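Local coordinates for hydroxyindole o-methyltransferase (Homo sapiens, PDB 4A6D) that catalyses the last step of melatonin synthesis, transferring a methyl group from S-adenosyl-L-methionine to N-acetylserotonin, and works as a homodimer, at the interface of chains A and B. Sequence-based numbering; all coordinates share one arbitrary frame. Chains: chain A/B, Hydroxyindole o-methyltransferase.

The interface of chains A and B. Residues chain A 6, 8-9, 12; chain B 93, 102, 166.
The N-terminal end of helix 7-31 in chain A lies against chain B here, in one of two symmetry-related patches of the homodimer interface; the centre of the contact is about 34 Å from the active-site A:His255. The patch serves assembly, and B:Tyr93, from the short helix 88-94, is its centre. Its CG stands anti to the carbonyl carbon (chi1 -54°), which sends the ring along the first turns of the partner helix. A tyrosine suits this place because its ring faces are apolar while its tip carries a hydroxyl that can donate a hydrogen bond. At that tip the phenol OH gives a hydrogen bond of 2.7 Å to OD1 of A:Asp6. The two groups meet tip to tip, and the hydroxyl approaches from above the carboxylate plane, 27° out of it. A:Asp6 sits at the N-cap, where a short acid suits the helix start: its OD1 also takes a weak hydrogen bond from A:Tyr9 N (3.5 Å), and the helix dipole is likely to favour its ionised form.

The tight part lies beside the ring. A:Tyr9, its CG anti to its backbone N (chi1 -173°), crosses B:Tyr93 at roughly a right angle; its CD1 lies over one face of the B:Tyr93 ring, toward the rim, 3.8 Å from B:Tyr93 CE1. Branched A:Leu12, its CG also anti to the backbone N, reaches obliquely to the root of the same side chain, its methyl CD2 3.6 Å from B:Tyr93 CB. An alanine here instead of B:Tyr93 would remove the ring and the hydroxyl that binds A:Asp6, and would probably leave A:Tyr9 less well supported and this part of the dimer contact weaker.

The other side is thinner: B:Gln102 and B:Val166 bury 19 and 16 Å², against 65 Å² for B:Tyr93 and 62 Å² for A:Tyr9. B:Gln102, bent at chi2, packs with its aliphatic stem, CB 4.2 Å from A:Leu12 CD2, while its amide points away from that leucine. The long, flat A:Tyr9 spans from B:Tyr93 to compact, beta-branched B:Val166, whose methyl CG2 lies 3.8 Å from the phenol OH of A:Tyr9.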
# COMPACT_ATOMS: atom_id res chain seq x y z
N ASP A 6 -14.94 -16.56 1.24
CA ASP A 6 -15.93 -15.71 0.58
C ASP A 6 -15.26 -14.51 -0.07
O ASP A 6 -14.34 -13.91 0.50
CB ASP A 6 -17.14 -15.38 1.50
CG ASP A 6 -17.40 -13.94 1.88
OD1 ASP A 6 -16.76 -13.45 2.83
OD2 ASP A 6 -18.32 -13.33 1.30
N ALA A 8 -15.86 -11.44 -0.55
CA ALA A 8 -15.79 -10.16 0.17
C ALA A 8 -14.59 -10.14 1.11
O ALA A 8 -13.96 -9.10 1.28
CB ALA A 8 -17.06 -9.91 0.96
N TYR A 9 -14.27 -11.28 1.71
CA TYR A 9 -13.14 -11.45 2.61
C TYR A 9 -11.82 -11.40 1.84
O TYR A 9 -10.85 -10.82 2.33
CB TYR A 9 -13.28 -12.77 3.38
CG TYR A 9 -12.24 -12.95 4.46
CD1 TYR A 9 -12.20 -12.10 5.57
CD2 TYR A 9 -11.29 -13.96 4.38
CE1 TYR A 9 -11.23 -12.24 6.55
CE2 TYR A 9 -10.30 -14.09 5.35
CZ TYR A 9 -10.30 -13.27 6.46
OH TYR A 9 -9.34 -13.45 7.43
N LEU A 12 -11.31 -7.61 0.85
CA LEU A 12 -10.84 -6.89 2.02
C LEU A 12 -9.33 -7.13 2.27
O LEU A 12 -8.60 -6.17 2.60
CB LEU A 12 -11.66 -7.33 3.25
CG LEU A 12 -11.34 -6.60 4.55
CD1 LEU A 12 -11.82 -5.12 4.48
CD2 LEU A 12 -11.94 -7.33 5.71
N TYR B 93 -17.31 -7.21 8.31
CA TYR B 93 -15.89 -7.19 8.67
C TYR B 93 -15.33 -5.90 9.18
O TYR B 93 -14.18 -5.87 9.59
CB TYR B 93 -15.02 -7.67 7.49
CG TYR B 93 -15.41 -9.02 6.93
CD1 TYR B 93 -15.22 -10.19 7.66
CD2 TYR B 93 -15.97 -9.13 5.65
CE1 TYR B 93 -15.61 -11.43 7.16
CE2 TYR B 93 -16.35 -10.37 5.14
CZ TYR B 93 -16.17 -11.52 5.89
OH TYR B 93 -16.54 -12.74 5.39
N GLN B 102 -12.84 -7.18 11.51
CA GLN B 102 -11.41 -7.23 11.21
C GLN B 102 -10.71 -5.91 11.50
O GLN B 102 -9.51 -5.78 11.26
CB GLN B 102 -11.15 -7.77 9.79
CG GLN B 102 -11.64 -9.21 9.55
CD GLN B 102 -11.00 -10.26 10.45
OE1 GLN B 102 -9.77 -10.40 10.53
NE2 GLN B 102 -11.84 -11.03 11.14
N VAL B 166 -13.26 -15.92 11.82
CA VAL B 166 -13.49 -16.40 10.45
C VAL B 166 -12.77 -17.72 10.15
O VAL B 166 -13.36 -18.57 9.50
CB VAL B 166 -13.17 -15.34 9.36
CG1 VAL B 166 -14.43 -14.61 8.93
CG2 VAL B 166 -12.11 -14.36 9.81